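PDB 2EAB: alpha-fucosidase from Bifidobacterium bifidum, which probably releases alpha-1,2-linked L-fucose from glycans by hydrolysis, this chain being the catalytic part of a longer, probably membrane-anchored glycoside hydrolase of family 95. Local coordinates for residues Y532-K536 with P600-V604; P505-P509 with E538-Y542. One frame throughout, in Å; residues are numbered along the deposited sequence.

In the fold
Both contacts lie in the (alpha/alpha)6-barrel catalytic domain of family 95 and share helix 525-546. From the N terminus, the chain enters helix 507-520 through 505-509, turns, and runs into helix 525-546; contact 2 closes this helical hairpin when 538-542 packs against 505-509. Residues 532-536, earlier on the same helix, form contact 1 with the loop 600-604, which closes a longer excursion through helix 577-596. The segments alternate along the sequence, so the two closures cross rather than nest. The centres of the two contacts lie about 13 Å apart. Together they tie helix 525-546 to the start of its predecessor and to the loop beyond helix 577-596.

Contact 1 (Y532-K536 with P600-V604); sequences YALLK and PDGLV
Segment 532-536 is regular helix, with Lys536 N hydrogen-bonded to Tyr532 O at 2.8 Å, and one turn presents Tyr532 and Lys536 together to the irregular segment 600-604. The backbones stay apart: the nearest CA atoms, of Lys536 and Leu603, are 8.5 Å from each other, and long side chains span the gap. Tyr532 is t (chi1 174°, chi2 71°). Lys536 is fully extended, t at all four chi angles, so that its end comes nearer although its CA-to-CB bond points sideways. Asp601 (chi1 m, chi2 -41°) meets both with one oxygen: Tyr532 OH donates to Asp601 OD2 at 2.6 Å, and Lys536 NZ forms a salt bridge with Asp601 OD2 at 3.0 Å, its hydrogen bond weak. This pins the loop after helix 577-596 to helix 525-546 of the (alpha/alpha)6-barrel catalytic domain of family 95, at a partly buried position away from the calcium site. Lys536 has its stronger partner in Glu477, another salt bridge. A water donates to Tyr532 OH (2.7 Å) and accepts from Asp601 N (2.9 Å). Gly602 turns the loop with positive phi (59°/50°), and Leu603, m,t, lays CD1 3.9 Å from Lys536 CG and 3.8 Å from Tyr532 OH.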
loop_
_atom_site.group_PDB
_atom_site.type_symbol
_atom_site.label_atom_id
_atom_site.label_comp_id
_atom_site.label_asym_id
_atom_site.label_seq_id
_atom_site.Cartn_x
_atom_site.Cartn_y
_atom_site.Cartn_z
ATOM N N TYR A 532 -13.223 -2.003 -15.594
ATOM C CA TYR A 532 -14.468 -2.662 -15.955
ATOM C C TYR A 532 -14.246 -4.137 -16.284
ATOM O O TYR A 532 -14.996 -4.993 -15.823
ATOM C CB TYR A 532 -15.184 -1.961 -17.116
ATOM C CG TYR A 532 -16.396 -2.738 -17.577
ATOM C CD1 TYR A 532 -17.540 -2.804 -16.787
ATOM C CD2 TYR A 532 -16.388 -3.438 -18.784
ATOM C CE1 TYR A 532 -18.649 -3.537 -17.182
ATOM C CE2 TYR A 532 -17.505 -4.172 -19.196
ATOM C CZ TYR A 532 -18.629 -4.212 -18.388
ATOM O OH TYR A 532 -19.739 -4.930 -18.763
ATOM N N ALA A 533 -13.232 -4.429 -17.095
ATOM C CA ALA A 533 -12.938 -5.814 -17.452
ATOM C C ALA A 533 -12.704 -6.668 -16.199
ATOM O O ALA A 533 -13.270 -7.751 -16.068
ATOM C CB ALA A 533 -11.750 -5.892 -18.410
ATOM N N LEU A 534 -11.897 -6.165 -15.271
ATOM C CA LEU A 534 -11.627 -6.888 -14.024
ATOM C C LEU A 534 -12.881 -7.095 -13.188
ATOM O O LEU A 534 -13.126 -8.193 -12.679
ATOM C CB LEU A 534 -10.574 -6.158 -13.194
ATOM C CG LEU A 534 -9.134 -6.247 -13.704
ATOM C CD1 LEU A 534 -8.266 -5.170 -13.073
ATOM C CD2 LEU A 534 -8.546 -7.630 -13.446
ATOM N N LEU A 535 -13.667 -6.029 -13.053
ATOM C CA LEU A 535 -14.878 -6.073 -12.238
ATOM C C LEU A 535 -15.946 -6.964 -12.843
ATOM O O LEU A 535 -16.662 -7.642 -12.115
ATOM C CB LEU A 535 -15.430 -4.667 -12.010
ATOM C CG LEU A 535 -14.664 -3.838 -10.978
ATOM C CD1 LEU A 535 -14.989 -2.370 -11.129
ATOM C CD2 LEU A 535 -14.970 -4.315 -9.562
ATOM N N LYS A 536 -16.047 -6.949 -14.168
ATOM C CA LYS A 536 -17.029 -7.758 -14.877
ATOM C C LYS A 536 -16.814 -9.240 -14.563
ATOM O O LYS A 536 -17.756 -9.951 -14.202
ATOM C CB LYS A 536 -16.910 -7.514 -16.380
ATOM C CG LYS A 536 -17.837 -8.351 -17.245
ATOM C CD LYS A 536 -17.573 -8.077 -18.723
ATOM C CE LYS A 536 -18.401 -8.991 -19.615
ATOM N NZ LYS A 536 -18.170 -8.728 -21.067
ATOM N N PRO A 600 -22.732 -1.700 -21.952
ATOM C CA PRO A 600 -22.785 -2.370 -23.258
ATOM C C PRO A 600 -23.108 -3.859 -23.181
ATOM O O PRO A 600 -23.602 -4.430 -24.157
ATOM C CB PRO A 600 -21.372 -2.166 -23.817
ATOM C CG PRO A 600 -20.513 -1.936 -22.621
ATOM C CD PRO A 600 -21.385 -1.163 -21.677
ATOM N N ASP A 601 -22.835 -4.480 -22.035
ATOM C CA ASP A 601 -23.066 -5.909 -21.867
ATOM C C ASP A 601 -24.412 -6.217 -21.201
ATOM O O ASP A 601 -24.775 -7.384 -21.045
ATOM C CB ASP A 601 -21.909 -6.549 -21.087
ATOM C CG ASP A 601 -20.568 -6.389 -21.785
ATOM O OD1 ASP A 601 -20.512 -6.537 -23.026
ATOM O OD2 ASP A 601 -19.564 -6.119 -21.091
ATOM N N GLY A 602 -25.148 -5.170 -20.827
ATOM C CA GLY A 602 -26.467 -5.318 -20.196
ATOM C C GLY A 602 -26.420 -6.125 -18.909
ATOM O O GLY A 602 -27.206 -7.057 -18.721
ATOM N N LEU A 603 -25.493 -5.761 -18.023
ATOM C CA LEU A 603 -25.240 -6.526 -16.797
ATOM C C LEU A 603 -25.733 -5.850 -15.516
ATOM O O LEU A 603 -25.838 -6.494 -14.471
ATOM C CB LEU A 603 -23.751 -6.881 -16.685
ATOM C CG LEU A 603 -23.213 -7.788 -17.798
ATOM C CD1 LEU A 603 -21.719 -8.017 -17.642
ATOM C CD2 LEU A 603 -23.953 -9.121 -17.851
ATOM N N VAL A 604 -26.047 -4.562 -15.600
ATOM C CA VAL A 604 -26.543 -3.816 -14.442
ATOM C C VAL A 604 -27.892 -4.371 -13.978
ATOM O O VAL A 604 -28.102 -4.599 -12.784
ATOM C CB VAL A 604 -26.642 -2.297 -14.746
ATOM C CG1 VAL A 604 -27.362 -1.548 -13.627
ATOM C CG2 VAL A 604 -25.255 -1.712 -14.961
HETATM O O HOH W 1 -21.920 -3.496 -19.486
#

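Contact 2 (P505-P509 with E538-Y542)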
loop_
_atom_site.group_PDB
_atom_site.type_symbol
_atom_site.label_atom_id
_atom_site.label_comp_id
_atom_site.label_asym_id
_atom_site.label_seq_id
_atom_site.Cartn_x
_atom_site.Cartn_y
_atom_site.Cartn_z
ATOM N N PRO A 505 -11.220 -15.455 -0.132
ATOM C CA PRO A 505 -11.419 -15.101 -1.532
ATOM C C PRO A 505 -11.966 -13.695 -1.748
ATOM O O PRO A 505 -11.860 -13.173 -2.860
ATOM C CB PRO A 505 -12.404 -16.158 -2.030
ATOM C CG PRO A 505 -13.120 -16.618 -0.816
ATOM C CD PRO A 505 -12.122 -16.536 0.298
ATOM N N ALA A 506 -12.541 -13.082 -0.713
ATOM C CA ALA A 506 -12.987 -11.696 -0.835
ATOM C C ALA A 506 -11.813 -10.716 -0.922
ATOM O O ALA A 506 -12.022 -9.520 -1.152
ATOM C CB ALA A 506 -13.941 -11.319 0.288
ATOM N N ALA A 507 -10.591 -11.226 -0.756
ATOM C CA ALA A 507 -9.386 -10.438 -0.989
ATOM C C ALA A 507 -9.373 -9.833 -2.394
ATOM O O ALA A 507 -8.872 -8.718 -2.589
ATOM C CB ALA A 507 -8.152 -11.295 -0.779
ATOM N N VAL A 508 -9.896 -10.569 -3.376
ATOM C CA VAL A 508 -9.929 -10.064 -4.752
ATOM C C VAL A 508 -10.937 -8.914 -4.918
ATOM O O VAL A 508 -10.546 -7.826 -5.334
ATOM C CB VAL A 508 -10.092 -11.195 -5.805
ATOM C CG1 VAL A 508 -10.244 -10.610 -7.202
ATOM C CG2 VAL A 508 -8.896 -12.131 -5.751
ATOM N N PRO A 509 -12.220 -9.119 -4.545
ATOM C CA PRO A 509 -13.097 -7.949 -4.417
ATOM C C PRO A 509 -12.432 -6.757 -3.713
ATOM O O PRO A 509 -12.486 -5.636 -4.213
ATOM C CB PRO A 509 -14.280 -8.498 -3.609
ATOM C CG PRO A 509 -14.390 -9.923 -4.074
ATOM C CD PRO A 509 -12.959 -10.379 -4.308
ATOM N N GLU A 538 -14.909 -10.684 -12.093
ATOM C CA GLU A 538 -15.026 -11.036 -10.677
ATOM C C GLU A 538 -16.478 -10.989 -10.191
ATOM O O GLU A 538 -16.879 -11.789 -9.344
ATOM C CB GLU A 538 -14.101 -10.190 -9.797
ATOM C CG GLU A 538 -13.961 -10.714 -8.359
ATOM C CD GLU A 538 -13.188 -12.025 -8.252
ATOM O OE1 GLU A 538 -12.653 -12.489 -9.292
ATOM O OE2 GLU A 538 -13.121 -12.590 -7.131
ATOM N N SER A 539 -17.270 -10.061 -10.726
ATOM C CA SER A 539 -18.696 -10.013 -10.399
ATOM C C SER A 539 -19.412 -11.235 -10.968
ATOM O O SER A 539 -20.236 -11.843 -10.285
ATOM C CB SER A 539 -19.341 -8.713 -10.886
ATOM O OG SER A 539 -18.768 -7.603 -10.222
ATOM N N HIS A 540 -19.082 -11.601 -12.207
ATOM C CA HIS A 540 -19.593 -12.833 -12.795
ATOM C C HIS A 540 -19.297 -14.026 -11.888
ATOM O O HIS A 540 -20.167 -14.862 -11.624
ATOM C CB HIS A 540 -18.956 -13.073 -14.161
ATOM C CG HIS A 540 -19.492 -14.278 -14.859
ATOM N ND1 HIS A 540 -18.920 -15.528 -14.764
ATOM C CD2 HIS A 540 -20.581 -14.419 -15.648
ATOM C CE1 HIS A 540 -19.628 -16.384 -15.482
ATOM N NE2 HIS A 540 -20.643 -15.736 -16.024
ATOM N N PHE A 541 -18.057 -14.088 -11.414
ATOM C CA PHE A 541 -17.587 -15.167 -10.558
ATOM C C PHE A 541 -18.411 -15.241 -9.281
ATOM O O PHE A 541 -18.926 -16.304 -8.929
ATOM C CB PHE A 541 -16.102 -14.959 -10.242
ATOM C CG PHE A 541 -15.507 -16.016 -9.354
ATOM C CD1 PHE A 541 -15.604 -17.370 -9.682
ATOM C CD2 PHE A 541 -14.833 -15.655 -8.195
ATOM C CE1 PHE A 541 -15.051 -18.343 -8.854
ATOM C CE2 PHE A 541 -14.263 -16.617 -7.375
ATOM C CZ PHE A 541 -14.378 -17.968 -7.696
ATOM N N TYR A 542 -18.562 -14.111 -8.599
ATOM C CA TYR A 542 -19.307 -14.109 -7.351
ATOM C C TYR A 542 -20.776 -14.430 -7.548
ATOM O O TYR A 542 -21.331 -15.249 -6.821
ATOM C CB TYR A 542 -19.082 -12.817 -6.550
ATOM C CG TYR A 542 -18.031 -13.065 -5.507
ATOM C CD1 TYR A 542 -16.673 -12.998 -5.828
ATOM C CD2 TYR A 542 -18.388 -13.450 -4.219
ATOM C CE1 TYR A 542 -15.700 -13.287 -4.879
ATOM C CE2 TYR A 542 -17.426 -13.741 -3.265
ATOM C CZ TYR A 542 -16.085 -13.653 -3.601
ATOM O OH TYR A 542 -15.120 -13.944 -2.669
HETATM O O HOH W 2 -11.569 -14.538 -5.340
#
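In this helical hairpin of the (alpha/alpha)6 barrel, the catalytic fold of family 95, helix 525-546 folds back on helix 507-520, and the buried contact joins the beginning of the earlier helix to a later turn of the next. Three residues bury the most surface here: Tyr542, Glu538 and Pro509. Glu538 and Tyr542 stand one helical turn apart, linked by the backbone hydrogen bond from Tyr542 N to Glu538 O (3.0 Å), and both direct CA-to-CB toward 505-509. Tyr542, with chi1 between wells at -98°, reaches Pro505: its OH lies 3.3 Å from Pro505 C and 3.6 Å from Pro505 CB. Further back on the ring, Tyr542 CE1 packs 3.7 Å from Pro509 CG, an apolar contact. Glu538 folds at chi2 (p, 70°) and sets its carboxylate beside aliphatic neighbours, with CD 3.4 Å from Val508 CG1 and OE2 3.6 Å from Pro509 CD. Pro509 thus meets both residues of the opposing turn, and its CA is the nearest to that of Glu538, at 7.2 Å. Helix 577-596 adds Met586 against Glu538 and Val583 against Tyr542, while Tyr481 touches both Val508 and Glu538. A water bridges the segments, donating to Pro505 O at 2.8 Å and to Glu538 OE2 at 3.1 Å.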